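Local structure of cell division control protein 4 (Saccharomyces cerevisiae, 3V7D) at residues S79-K84 with F95-F100; N37-S42 with K47-S52; I99-N104 with K442-V447; I150-L155 with L458-F463; D13-L18 with K25-L30. The protein recognises phosphorylated target proteins, such as the CDK inhibitor SIC1, as the substrate-binding F-box subunit of an SCF E3 ubiquitin-protein ligase. The protein carries 1 engineered substitution. One frame throughout, in Å; residues are numbered along the deposited sequence.

Interaction 1 of 5, residues S79-K84 with F95-F100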
# COMPACT_ATOMS: atom_id res chain seq x y z
N SER B 79 17.74 -2.73 0.51
CA SER B 79 19.09 -3.25 0.62
C SER B 79 19.79 -3.22 -0.74
O SER B 79 20.98 -2.92 -0.83
CB SER B 79 19.08 -4.67 1.17
OG SER B 79 20.40 -5.18 1.25
N GLN B 80 19.04 -3.54 -1.78
CA GLN B 80 19.55 -3.51 -3.15
C GLN B 80 19.90 -2.08 -3.55
O GLN B 80 20.91 -1.83 -4.20
CB GLN B 80 18.52 -4.09 -4.12
CG GLN B 80 18.20 -5.57 -3.89
CD GLN B 80 17.07 -6.08 -4.78
OE1 GLN B 80 16.32 -5.30 -5.37
NE2 GLN B 80 16.95 -7.40 -4.89
N LYS B 81 19.06 -1.13 -3.14
CA LYS B 81 19.26 0.27 -3.48
C LYS B 81 20.35 0.91 -2.62
O LYS B 81 21.20 1.65 -3.14
CB LYS B 81 17.95 1.04 -3.33
CG LYS B 81 18.01 2.48 -3.82
CD LYS B 81 16.66 3.17 -3.66
CE LYS B 81 16.73 4.63 -4.08
NZ LYS B 81 15.44 5.35 -3.85
N TYR B 82 20.34 0.62 -1.32
CA TYR B 82 21.34 1.18 -0.40
C TYR B 82 22.15 0.09 0.30
O TYR B 82 21.96 -0.15 1.50
CB TYR B 82 20.65 2.03 0.67
CG TYR B 82 19.77 3.14 0.13
CD1 TYR B 82 20.31 4.33 -0.33
CD2 TYR B 82 18.39 3.00 0.12
CE1 TYR B 82 19.51 5.34 -0.80
CE2 TYR B 82 17.57 4.00 -0.35
CZ TYR B 82 18.14 5.17 -0.81
OH TYR B 82 17.32 6.18 -1.28
N PRO B 83 23.09 -0.54 -0.42
CA PRO B 83 23.83 -1.68 0.14
C PRO B 83 24.65 -1.32 1.38
O PRO B 83 24.84 -2.16 2.25
CB PRO B 83 24.78 -2.07 -1.00
CG PRO B 83 24.13 -1.54 -2.23
CD PRO B 83 23.48 -0.26 -1.81
N LYS B 84 25.11 -0.07 1.47
CA LYS B 84 26.02 0.30 2.54
C LYS B 84 25.36 1.07 3.69
O LYS B 84 26.05 1.72 4.49
CB LYS B 84 27.23 1.06 1.97
CG LYS B 84 28.14 0.16 1.13
CD LYS B 84 29.34 0.90 0.55
CE LYS B 84 28.97 1.63 -0.73
NZ LYS B 84 30.19 2.02 -1.49
N PHE B 95 11.39 6.56 4.22
CA PHE B 95 10.26 7.29 4.77
C PHE B 95 10.28 8.75 4.34
O PHE B 95 9.25 9.30 3.95
CB PHE B 95 10.20 7.20 6.29
CG PHE B 95 9.05 7.96 6.87
CD1 PHE B 95 7.80 7.36 7.00
CD2 PHE B 95 9.20 9.29 7.24
CE1 PHE B 95 6.74 8.07 7.51
CE2 PHE B 95 8.13 10.00 7.75
CZ PHE B 95 6.90 9.39 7.88
N LEU B 96 11.45 9.37 4.43
CA LEU B 96 11.59 10.78 4.10
C LEU B 96 11.28 11.04 2.64
O LEU B 96 10.61 12.02 2.31
CB LEU B 96 13.00 11.28 4.45
CG LEU B 96 13.28 11.40 5.95
CD1 LEU B 96 14.73 11.79 6.21
CD2 LEU B 96 12.33 12.40 6.60
N GLU B 97 11.76 10.16 1.77
CA GLU B 97 11.46 10.27 0.34
C GLU B 97 9.96 10.12 0.08
O GLU B 97 9.36 10.92 -0.64
CB GLU B 97 12.26 9.25 -0.47
CG GLU B 97 11.90 9.23 -1.95
CD GLU B 97 12.87 8.43 -2.80
OE1 GLU B 97 13.47 7.46 -2.29
OE2 GLU B 97 13.04 8.78 -3.99
N ASN B 98 9.36 9.11 0.70
CA ASN B 98 7.93 8.87 0.52
C ASN B 98 7.04 9.98 1.07
O ASN B 98 6.01 10.31 0.49
CB ASN B 98 7.52 7.52 1.11
CG ASN B 98 7.90 6.36 0.22
OD1 ASN B 98 8.65 5.47 0.62
ND2 ASN B 98 7.39 6.37 -1.00
N ILE B 99 7.44 10.57 2.20
CA ILE B 99 6.60 11.59 2.81
C ILE B 99 6.72 12.90 2.01
O ILE B 99 5.77 13.67 1.92
CB ILE B 99 6.93 11.79 4.32
CG1 ILE B 99 5.71 12.35 5.06
CG2 ILE B 99 8.16 12.67 4.53
CD1 ILE B 99 4.55 11.38 5.14
N PHE B 100 7.89 13.11 1.41
CA PHE B 100 8.12 14.28 0.56
C PHE B 100 7.26 14.19 -0.69
O PHE B 100 6.57 15.14 -1.06
CB PHE B 100 9.61 14.36 0.19
CG PHE B 100 9.91 15.34 -0.93
CD1 PHE B 100 9.95 16.71 -0.69
CD2 PHE B 100 10.18 14.88 -2.21
CE1 PHE B 100 10.23 17.61 -1.71
CE2 PHE B 100 10.46 15.77 -3.24
CZ PHE B 100 10.49 17.14 -2.99

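Interaction 2 of 5, residues N37-S42 with K47-S52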
# COMPACT_ATOMS: atom_id res chain seq x y z
N ASN B 37 13.64 16.46 13.94
CA ASN B 37 14.29 17.49 14.74
C ASN B 37 15.12 16.86 15.86
O ASN B 37 16.20 17.35 16.20
CB ASN B 37 13.27 18.46 15.33
CG ASN B 37 12.68 19.39 14.29
OD1 ASN B 37 13.32 19.71 13.30
ND2 ASN B 37 11.45 19.84 14.52
N SER B 38 14.60 15.78 16.43
CA SER B 38 15.26 15.13 17.55
C SER B 38 16.61 14.55 17.15
O SER B 38 17.54 14.51 17.95
CB SER B 38 14.34 14.06 18.15
OG SER B 38 13.18 14.67 18.71
N LEU B 39 16.71 14.13 15.89
CA LEU B 39 17.97 13.65 15.33
C LEU B 39 19.07 14.71 15.39
O LEU B 39 20.25 14.37 15.44
CB LEU B 39 17.78 13.20 13.88
CG LEU B 39 17.21 11.80 13.68
CD1 LEU B 39 16.79 11.58 12.24
CD2 LEU B 39 18.24 10.77 14.10
N GLY B 40 18.68 15.98 15.39
CA GLY B 40 19.64 17.07 15.42
C GLY B 40 19.92 17.63 16.80
O GLY B 40 20.59 18.66 16.94
N VAL B 41 19.43 16.95 17.84
CA VAL B 41 19.57 17.45 19.20
C VAL B 41 20.96 17.21 19.80
O VAL B 41 21.55 18.12 20.39
CB VAL B 41 18.48 16.87 20.12
CG1 VAL B 41 18.83 17.09 21.59
CG2 VAL B 41 17.12 17.48 19.78
N SER B 42 21.46 15.99 19.66
CA SER B 42 22.80 15.64 20.15
C SER B 42 23.24 14.32 19.55
O SER B 42 22.44 13.61 18.94
CB SER B 42 22.82 15.55 21.68
OG SER B 42 22.22 14.34 22.11
N LYS B 47 22.04 8.80 18.00
CA LYS B 47 22.36 7.38 18.07
C LYS B 47 21.14 6.56 18.48
O LYS B 47 20.84 5.53 17.87
CB LYS B 47 23.51 7.15 19.05
CG LYS B 47 24.12 5.75 18.98
CD LYS B 47 25.11 5.52 20.12
CE LYS B 47 26.37 6.35 19.96
NZ LYS B 47 27.26 5.82 18.88
N ILE B 48 20.43 7.03 19.50
CA ILE B 48 19.25 6.33 20.02
C ILE B 48 18.16 6.15 18.95
O ILE B 48 17.60 5.06 18.81
CB ILE B 48 18.67 7.08 21.24
CG1 ILE B 48 19.58 6.90 22.46
CG2 ILE B 48 17.27 6.59 21.56
CD1 ILE B 48 19.13 7.68 23.67
N ILE B 49 17.87 7.21 18.21
CA ILE B 49 16.82 7.17 17.19
C ILE B 49 17.18 6.25 16.02
O ILE B 49 16.36 5.46 15.55
CB ILE B 49 16.51 8.58 16.66
CG1 ILE B 49 15.89 9.43 17.78
CG2 ILE B 49 15.59 8.51 15.45
CD1 ILE B 49 15.80 10.90 17.45
N ARG B 50 18.42 6.34 15.55
CA ARG B 50 18.86 5.55 14.40
C ARG B 50 19.12 4.09 14.77
O ARG B 50 19.60 3.31 13.96
CB ARG B 50 20.09 6.18 13.77
CG ARG B 50 19.83 7.58 13.24
CD ARG B 50 21.11 8.28 12.85
NE ARG B 50 21.82 7.58 11.79
CZ ARG B 50 23.07 7.83 11.44
NH1 ARG B 50 23.76 8.78 12.07
NH2 ARG B 50 23.64 7.14 10.46
N LYS B 51 18.80 3.73 16.01
CA LYS B 51 19.05 2.40 16.52
C LYS B 51 17.86 1.48 16.25
O LYS B 51 18.02 0.29 16.01
CB LYS B 51 19.28 2.48 18.03
CG LYS B 51 20.44 1.68 18.57
CD LYS B 51 20.54 1.93 20.07
CE LYS B 51 21.68 1.16 20.73
NZ LYS B 51 23.01 1.77 20.45
N SER B 52 16.65 2.03 16.30
CA SER B 52 15.45 1.20 16.21
C SER B 52 14.93 1.06 14.79
O SER B 52 14.80 2.03 14.05
CB SER B 52 14.34 1.76 17.10
OG SER B 52 14.02 3.08 16.72

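Interaction 3 of 5, residues I99-N104 with K442-V447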
# COMPACT_ATOMS: atom_id res chain seq x y z
N ILE B 99 7.44 10.57 2.20
CA ILE B 99 6.60 11.59 2.81
C ILE B 99 6.72 12.90 2.01
O ILE B 99 5.77 13.67 1.92
CB ILE B 99 6.93 11.79 4.32
CG1 ILE B 99 5.71 12.35 5.06
CG2 ILE B 99 8.16 12.67 4.53
CD1 ILE B 99 4.55 11.38 5.14
N PHE B 100 7.89 13.11 1.41
CA PHE B 100 8.12 14.28 0.56
C PHE B 100 7.26 14.19 -0.69
O PHE B 100 6.57 15.14 -1.06
CB PHE B 100 9.61 14.36 0.19
CG PHE B 100 9.91 15.34 -0.93
CD1 PHE B 100 9.95 16.71 -0.69
CD2 PHE B 100 10.18 14.88 -2.21
CE1 PHE B 100 10.23 17.61 -1.71
CE2 PHE B 100 10.46 15.77 -3.24
CZ PHE B 100 10.49 17.14 -2.99
N ILE B 101 7.29 13.02 -1.33
CA ILE B 101 6.49 12.78 -2.52
C ILE B 101 4.99 12.89 -2.23
O ILE B 101 4.26 13.53 -2.98
CB ILE B 101 6.83 11.39 -3.12
CG1 ILE B 101 8.25 11.42 -3.69
CG2 ILE B 101 5.81 10.99 -4.18
CD1 ILE B 101 8.74 10.08 -4.18
N LEU B 102 4.55 12.29 -1.13
CA LEU B 102 3.13 12.30 -0.77
C LEU B 102 2.63 13.72 -0.54
O LEU B 102 1.54 14.08 -0.97
CB LEU B 102 2.86 11.44 0.46
CG LEU B 102 1.38 11.35 0.88
CD1 LEU B 102 0.54 10.76 -0.24
CD2 LEU B 102 1.21 10.55 2.16
N LYS B 103 3.45 14.53 0.13
CA LYS B 103 3.08 15.92 0.40
C LYS B 103 2.87 16.70 -0.89
O LYS B 103 1.98 17.54 -0.97
CB LYS B 103 4.13 16.61 1.28
CG LYS B 103 3.85 16.48 2.77
CD LYS B 103 4.97 17.07 3.61
CE LYS B 103 4.49 17.39 5.02
NZ LYS B 103 3.79 16.24 5.65
N ASN B 104 3.69 16.41 -1.90
CA ASN B 104 3.51 17.02 -3.22
C ASN B 104 2.18 16.62 -3.86
O ASN B 104 1.43 17.47 -4.32
CB ASN B 104 4.68 16.69 -4.14
CG ASN B 104 5.98 17.32 -3.68
OD1 ASN B 104 5.98 18.31 -2.94
ND2 ASN B 104 7.10 16.76 -4.11
N LYS B 442 2.92 5.09 -9.57
CA LYS B 442 3.69 4.50 -8.49
C LYS B 442 4.67 5.54 -7.99
O LYS B 442 5.47 6.08 -8.76
CB LYS B 442 4.43 3.24 -8.95
CG LYS B 442 4.96 2.40 -7.79
CD LYS B 442 5.68 1.14 -8.26
CE LYS B 442 7.07 1.44 -8.82
NZ LYS B 442 7.90 0.21 -8.97
N GLY B 443 4.59 5.84 -6.70
CA GLY B 443 5.47 6.82 -6.09
C GLY B 443 5.37 8.20 -6.73
O GLY B 443 4.32 8.82 -6.73
N LYS B 444 6.49 8.66 -7.28
CA LYS B 444 6.59 10.02 -7.80
C LYS B 444 6.07 10.15 -9.23
O LYS B 444 5.98 11.25 -9.76
CB LYS B 444 8.05 10.48 -7.76
CG LYS B 444 8.99 9.54 -8.50
CD LYS B 444 10.43 10.02 -8.46
CE LYS B 444 10.76 10.87 -9.68
NZ LYS B 444 12.00 11.65 -9.48
N THR B 445 5.75 9.02 -9.85
CA THR B 445 5.43 9.01 -11.27
C THR B 445 4.00 8.59 -11.55
O THR B 445 3.54 7.54 -11.10
CB THR B 445 6.38 8.08 -12.05
OG1 THR B 445 7.74 8.43 -11.77
CG2 THR B 445 6.12 8.18 -13.55
N LEU B 446 3.30 9.44 -12.31
CA LEU B 446 1.94 9.16 -12.75
C LEU B 446 1.92 9.15 -14.28
O LEU B 446 2.40 10.09 -14.91
CB LEU B 446 1.00 10.23 -12.18
CG LEU B 446 -0.39 10.47 -12.79
CD1 LEU B 446 -1.27 9.25 -12.65
CD2 LEU B 446 -1.06 11.66 -12.12
N VAL B 447 1.40 8.08 -14.87
CA VAL B 447 1.32 8.02 -16.33
C VAL B 447 -0.11 7.84 -16.82
O VAL B 447 -0.92 7.16 -16.19
CB VAL B 447 2.22 6.91 -16.93
CG1 VAL B 447 3.68 7.13 -16.53
CG2 VAL B 447 1.75 5.52 -16.52

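Interaction 4 of 5, residues I150-L155 with L458-F463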
# COMPACT_ATOMS: atom_id res chain seq x y z
N ILE B 150 11.90 6.98 -16.54
CA ILE B 150 12.91 7.76 -15.84
C ILE B 150 13.33 8.98 -16.66
O ILE B 150 13.25 10.11 -16.19
CB ILE B 150 14.16 6.91 -15.52
CG1 ILE B 150 13.80 5.75 -14.58
CG2 ILE B 150 15.26 7.78 -14.90
CD1 ILE B 150 14.97 4.85 -14.26
N ASN B 151 13.76 8.74 -17.90
CA ASN B 151 14.14 9.83 -18.79
C ASN B 151 12.93 10.43 -19.52
O ASN B 151 13.05 11.46 -20.17
CB ASN B 151 15.21 9.38 -19.78
CG ASN B 151 16.50 8.95 -19.09
OD1 ASN B 151 17.24 9.79 -18.57
ND2 ASN B 151 16.79 7.65 -19.10
N LYS B 152 11.78 9.77 -19.39
CA LYS B 152 10.53 10.25 -19.98
C LYS B 152 10.63 10.44 -21.49
O LYS B 152 10.46 11.55 -22.01
CB LYS B 152 10.04 11.51 -19.26
CG LYS B 152 9.77 11.26 -17.78
CD LYS B 152 9.74 12.53 -16.96
CE LYS B 152 9.45 12.22 -15.50
NZ LYS B 152 10.49 11.35 -14.90
N LYS B 153 10.92 9.35 -22.18
CA LYS B 153 11.11 9.34 -23.62
C LYS B 153 10.61 8.03 -24.22
O LYS B 153 10.48 7.02 -23.52
CB LYS B 153 12.59 9.50 -23.96
CG LYS B 153 13.21 10.83 -23.58
CD LYS B 153 14.72 10.82 -23.82
CE LYS B 153 15.34 12.20 -23.61
NZ LYS B 153 14.82 13.20 -24.58
N PHE B 154 10.34 8.04 -25.52
CA PHE B 154 10.00 6.84 -26.27
C PHE B 154 11.26 5.98 -26.48
O PHE B 154 12.33 6.51 -26.77
CB PHE B 154 9.39 7.25 -27.62
CG PHE B 154 9.31 6.13 -28.63
CD1 PHE B 154 8.38 5.12 -28.49
CD2 PHE B 154 10.15 6.12 -29.73
CE1 PHE B 154 8.29 4.11 -29.43
CE2 PHE B 154 10.08 5.11 -30.67
CZ PHE B 154 9.14 4.10 -30.52
N LEU B 155 11.12 4.67 -26.31
CA LEU B 155 12.26 3.75 -26.48
C LEU B 155 12.21 3.01 -27.82
O LEU B 155 13.10 3.15 -28.65
CB LEU B 155 12.31 2.73 -25.35
CG LEU B 155 13.04 3.17 -24.08
CD1 LEU B 155 13.07 2.04 -23.06
CD2 LEU B 155 14.45 3.64 -24.42
N LEU B 458 0.91 9.87 -24.77
CA LEU B 458 1.25 9.39 -23.43
C LEU B 458 1.64 10.58 -22.58
O LEU B 458 2.53 11.36 -22.94
CB LEU B 458 2.39 8.37 -23.47
CG LEU B 458 2.82 7.85 -22.09
CD1 LEU B 458 1.70 7.03 -21.45
CD2 LEU B 458 4.09 7.04 -22.16
N GLU B 459 0.97 10.73 -21.45
CA GLU B 459 1.28 11.79 -20.51
C GLU B 459 2.06 11.23 -19.33
O GLU B 459 1.70 10.18 -18.78
CB GLU B 459 -0.01 12.46 -20.03
CG GLU B 459 -0.87 13.04 -21.15
CD GLU B 459 -0.35 14.38 -21.66
OE1 GLU B 459 -1.01 14.98 -22.53
OE2 GLU B 459 0.72 14.84 -21.19
N ILE B 460 3.13 11.91 -18.95
CA ILE B 460 3.91 11.53 -17.78
C ILE B 460 4.02 12.69 -16.80
O ILE B 460 4.54 13.75 -17.13
CB ILE B 460 5.32 11.04 -18.16
CG1 ILE B 460 5.24 9.89 -19.17
CG2 ILE B 460 6.08 10.60 -16.93
CD1 ILE B 460 6.60 9.44 -19.70
N LEU B 461 3.52 12.47 -15.59
CA LEU B 461 3.53 13.49 -14.54
C LEU B 461 4.51 13.13 -13.42
O LEU B 461 4.50 12.01 -12.91
CB LEU B 461 2.13 13.70 -13.99
CG LEU B 461 1.12 14.10 -15.08
CD1 LEU B 461 -0.30 14.08 -14.55
CD2 LEU B 461 1.47 15.47 -15.63
N ASP B 462 5.34 14.09 -13.05
CA ASP B 462 6.43 13.88 -12.11
C ASP B 462 6.16 14.64 -10.82
O ASP B 462 6.13 15.87 -10.82
CB ASP B 462 7.74 14.37 -12.76
CG ASP B 462 8.98 14.02 -11.95
OD1 ASP B 462 8.86 13.59 -10.78
OD2 ASP B 462 10.09 14.19 -12.49
N PHE B 463 5.97 13.92 -9.71
CA PHE B 463 5.66 14.55 -8.42
C PHE B 463 6.86 14.65 -7.47
O PHE B 463 6.70 14.89 -6.27
CB PHE B 463 4.50 13.83 -7.72
CG PHE B 463 3.15 14.10 -8.34
CD1 PHE B 463 2.71 13.37 -9.43
CD2 PHE B 463 2.31 15.08 -7.81
CE1 PHE B 463 1.46 13.61 -10.00
CE2 PHE B 463 1.07 15.32 -8.38
CZ PHE B 463 0.64 14.59 -9.47

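Interaction 5 of 5, residues D13-L18 with K25-L30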
# COMPACT_ATOMS: atom_id res chain seq x y z
N ASP B 13 18.25 15.30 30.97
CA ASP B 13 18.16 14.67 29.67
C ASP B 13 17.44 13.33 29.84
O ASP B 13 18.07 12.28 29.98
CB ASP B 13 19.55 14.47 29.08
CG ASP B 13 19.51 14.04 27.64
OD1 ASP B 13 18.43 13.68 27.14
OD2 ASP B 13 20.58 14.07 26.99
N LEU B 14 16.11 13.38 29.83
CA LEU B 14 15.28 12.20 30.05
C LEU B 14 15.50 11.11 28.99
O LEU B 14 15.47 9.93 29.30
CB LEU B 14 13.80 12.58 30.10
CG LEU B 14 13.36 13.59 31.16
CD1 LEU B 14 11.85 13.67 31.20
CD2 LEU B 14 13.91 13.21 32.53
N ILE B 15 15.71 11.52 27.75
CA ILE B 15 15.86 10.58 26.64
C ILE B 15 17.14 9.76 26.80
O ILE B 15 17.15 8.55 26.59
CB ILE B 15 15.84 11.30 25.28
CG1 ILE B 15 14.42 11.80 24.97
CG2 ILE B 15 16.35 10.39 24.15
CD1 ILE B 15 13.37 10.71 24.91
N THR B 16 18.22 10.42 27.21
CA THR B 16 19.48 9.74 27.46
C THR B 16 19.42 8.90 28.73
O THR B 16 19.87 7.76 28.75
CB THR B 16 20.64 10.75 27.56
OG1 THR B 16 20.89 11.32 26.27
CG2 THR B 16 21.91 10.07 28.06
N SER B 17 18.83 9.47 29.78
CA SER B 17 18.82 8.84 31.10
C SER B 17 17.95 7.58 31.18
O SER B 17 18.36 6.58 31.76
CB SER B 17 18.37 9.84 32.17
OG SER B 17 19.28 10.92 32.27
N LEU B 18 16.76 7.64 30.59
CA LEU B 18 15.82 6.52 30.64
C LEU B 18 16.37 5.30 29.91
O LEU B 18 17.22 5.43 29.04
CB LEU B 18 14.48 6.93 30.05
CG LEU B 18 13.62 7.86 30.91
CD1 LEU B 18 12.48 8.45 30.08
CD2 LEU B 18 13.09 7.11 32.12
N LYS B 25 9.63 4.40 23.43
CA LYS B 25 8.20 4.58 23.62
C LYS B 25 7.82 6.06 23.45
O LYS B 25 6.76 6.38 22.90
CB LYS B 25 7.81 4.07 25.00
CG LYS B 25 6.32 4.01 25.26
CD LYS B 25 6.02 3.32 26.59
CE LYS B 25 6.55 1.89 26.63
NZ LYS B 25 5.48 0.91 27.00
N ILE B 26 8.70 6.94 23.90
CA ILE B 26 8.47 8.38 23.81
C ILE B 26 8.48 8.85 22.35
O ILE B 26 7.62 9.64 21.93
CB ILE B 26 9.53 9.16 24.63
CG1 ILE B 26 9.36 8.87 26.13
CG2 ILE B 26 9.41 10.66 24.39
CD1 ILE B 26 10.44 9.48 27.01
N PHE B 27 9.43 8.34 21.58
CA PHE B 27 9.53 8.71 20.17
C PHE B 27 8.37 8.18 19.34
O PHE B 27 7.96 8.80 18.36
CB PHE B 27 10.87 8.27 19.58
CG PHE B 27 12.04 9.06 20.09
CD1 PHE B 27 12.12 10.42 19.87
CD2 PHE B 27 13.07 8.43 20.78
CE1 PHE B 27 13.20 11.16 20.34
CE2 PHE B 27 14.15 9.15 21.26
CZ PHE B 27 14.21 10.52 21.03
N ASN B 28 7.82 7.03 19.74
CA ASN B 28 6.64 6.48 19.06
C ASN B 28 5.39 7.33 19.24
O ASN B 28 4.41 7.16 18.52
CB ASN B 28 6.38 5.04 19.50
CG ASN B 28 7.34 4.05 18.85
OD1 ASN B 28 7.66 4.18 17.67
ND2 ASN B 28 7.79 3.07 19.61
N TYR B 29 5.41 8.24 20.22
CA TYR B 29 4.28 9.13 20.45
C TYR B 29 4.44 10.43 19.67
O TYR B 29 3.59 11.31 19.74
CB TYR B 29 4.14 9.46 21.94
CG TYR B 29 3.54 8.35 22.77
CD1 TYR B 29 2.40 7.68 22.34
CD2 TYR B 29 4.10 7.98 23.98
CE1 TYR B 29 1.84 6.66 23.10
CE2 TYR B 29 3.56 6.96 24.74
CZ TYR B 29 2.43 6.31 24.29
OH TYR B 29 1.88 5.30 25.05
N LEU B 30 5.55 10.55 18.95
CA LEU B 30 5.82 11.78 18.21
C LEU B 30 5.51 11.65 16.72
O LEU B 30 5.54 10.55 16.16
CB LEU B 30 7.28 12.20 18.40
CG LEU B 30 7.62 12.77 19.78
CD1 LEU B 30 9.11 12.94 19.96
CD2 LEU B 30 6.91 14.11 19.97

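Interaction 1 of 5, residues S79-K84 with F95-F100
Lys81, in the last turn of helix 71-81, faces Glu97 of helix 87-106 with the two CA atoms 13.2 Å apart, a gap that backbones cannot close and long side chains can. Both residues send their chains straight across from opposite directions. Lys81 is extended from end to end, its CG anti to the backbone N (chi1 -173°), and this full reach brings NZ within 3.3 Å of Glu97 OE1 in a salt bridge. The bridge is one-sided, for NZ stands 4.2 Å from the other carboxylate oxygen, OE2. Tyr82, the first residue to leave the helix, lays its ring beside the lysine: Lys81 CG rests over one face, toward the rim, and NZ gives a weak hydrogen bond to the Tyr82 OH. That hydroxyl stays 4.2 Å from Glu97 OE1, so the ammonium group links the two oxygens. An alanine in place of Glu97 would remove the carboxylate and is likely to leave the Lys81 ammonium without its charged mate, with the weak bond to Tyr82 OH remaining. Only 61 Å² is buried at this surface contact, which joins two helices of the helical linker between F-box and propeller chiefly by charge.

Interaction 2 of 5, residues N37-S42 with K47-S52
Leu39 and Ile49 mark the closest approach of the two backbones, their CA atoms 6.8 Å apart where the last turn of helix 32-39 passes the last turn of helix 43-49. Both helices are ending here: the chain leaves the first through Gly40 and Val41 before Ser42 caps the second, and Arg50 is the first residue beyond the second.

Such close spacing is filled by branched aliphatic groups. Ile49 points at the other segment and divides its work between two branches. CG1 lies anti to the carbonyl carbon (chi1 -66°), and the extended chain beyond it carries CD1 to Ser38 CB at 3.6 Å and to the backbone N of Leu39 at 3.7 Å. The other branch, CG2, meets Leu39 CD2 at 3.7 Å, the two side chains lying at a slant. Leu39 CD2 thus touches two residues of the partner segment, since it also lies 3.7 Å from Arg50 CG, where the leucine and arginine chains run nearly perpendicular. Arg50 contributes only its aliphatic base to this packing; its guanidinium turns elsewhere, to a hydrogen bond with Asn46 and a salt bridge with Asp89. Ser38 likewise offers its CB, while its OG bonds to the backbone oxygen of Asp34. Helix 20-27 adds Phe27 against Ser38 and Ile49.

The contact, 194 Å² inside the F-box, is therefore mainly apolar, while the polar ends of Ser38 and Arg50 are satisfied outside it.

Interaction 3 of 5, residues I99-N104 with K442-V447
Ile101 leans from helix 87-106 onto the turn at Gly443 and Lys444, each of its two branches meeting a different residue. With CG1 beside the backbone N (chi1 -69°), CG2 stands anti to that nitrogen and rests 3.7 Å from the carbonyl oxygen of Gly443. The longer branch runs out through CG1 to CD1, which packs against Lys444 CB at 3.7 Å. The isoleucine and lysine chains lie aslant to one another, and the lysine touches with its root alone: bent at chi3, it leads its charged end away to Ser464, whose OG accepts a hydrogen bond from NZ.

The target of the isoleucine is a type II' beta turn from Lys442 to Thr445, the hairpin connection between strands 435-442 and 445-452 of the beta propeller. Gly443 takes the second position with a positive phi (59°), as is usual in this turn. Its backbone oxygen also receives a hydrogen bond from Trp105 NE1, so helix 87-106 meets the turn with both an apolar and a polar group. The CA atoms of Ile101 and Lys444 approach to 6.0 Å. An alanine at Ile101 would lack both branches and would probably open a gap between the helix and the turn, leaving Lys444 CB without its apolar neighbour. One helical turn further on, Asn104 sends ND2 to the backbone oxygen of Phe463, while the same nitrogen lies 3.5 Å above one face of the Phe100 ring, toward its rim.

Interaction 4 of 5, residues I150-L155 with L458-F463
Neighbouring blades of the WD40 beta propeller meet here, the strand 455-462 of the closing sheet against the loop that leads into strand 153-158 of the next. The loop contains a G1 beta bulge, in which Lys152 and Lys153 both face Asp148, and Lys152 adopts the positive phi (57°) associated with the first bulge position. This residue carries the whole contact from its side.

Its chain runs roughly along the strand, from Ile460 to Asp462, and changes partner on the way. Lys152 CG packs on Ile460 CG2 at 3.8 Å, the two chains meeting at a slant, while Ile460 CD1 sits 4.0 Å from Lys152 CB. Further out, CE comes within 3.7 Å of Asp462 OD2, the lysine crossing the aspartate nearly at a right angle. A bend at the last torsion (chi4 61°) swings NZ back toward its own loop, where it bonds to the backbone oxygen of Ser149 and, weakly, to that of Ile150. The salt bridge from NZ to Asp462 OD2 is long, at 3.7 Å, and probably modest in strength. Asp462 has a stronger partner in Ser464, which bonds to its OD1.

Around this site, strand 455-462 lies between strands 113-118 and 445-452 in its sheet. Strand 113-118 touches Lys152 through Thr115 and lines Ile460 with Leu117, whereas Val447 of strand 445-452 packs on Ile460 as well.

Interaction 5 of 5, residues D13-L18 with K25-L30
Apolar packing joins the two segments, with Ile15 meeting both Ile26 and Phe27. Ile15 CD1 touches Ile26 CD1 at 3.8 Å, the two chains slanting past one another, and Leu18 CD1 reaches the same Ile26 methyl at 3.8 Å from nearly a right angle. The other branch of Ile15 meets the Phe27 ring obliquely: with CG1 beside the backbone N (chi1 -71°), CG2 falls anti to that nitrogen and lies 3.8 Å from Phe27 CZ and equally near CE2. The CA atoms of Ile15 and Ile26 stay 8.2 Å apart, a distance that these side chains span.

Polar bonds work within segment 13-18 and start its short helix. Asp13 is the N-cap: Thr16 N donates to OD1 at 3.3 Å, and Thr16 OG1 donates to OD2 at 2.9 Å, each meeting its oxygen well out of the carboxylate plane. The backbone oxygen of Asp13 accepts from Ser17 N and from Ser17 OG. Outside the segment, Trp45 NE1 also bonds to Asp13 OD1, tying the cap to helix 43-49.

Phe27 also packs on Leu55 of helix 53-62, and Ile15 on Trp45 and Ile48. A small core shared by short helices in this way is that of the F-box, the module through which such proteins bind SKP1 in SCF ligases.

Overall arrangement
Along the chain the F-box contacts come first, interaction 5 and then interaction 2, with centres 10 Å apart and side chains in direct contact. Interaction 1 follows, its centre 18 Å from that of interaction 2, and shares helix 87-106 with interaction 3, where Ile99 and Phe100 belong to both. Interaction 3 brings that helix to the propeller. Interactions 3 and 4 alternate in sequence and use neighbouring strands, 445-452 and 455-462, of one sheet, so late residues meet early ones. Interactions 4 and 5 lie about 44 Å apart between centres: the helical linker spaces the propeller, the part that in this family binds the phosphorylated substrate, from the F-box.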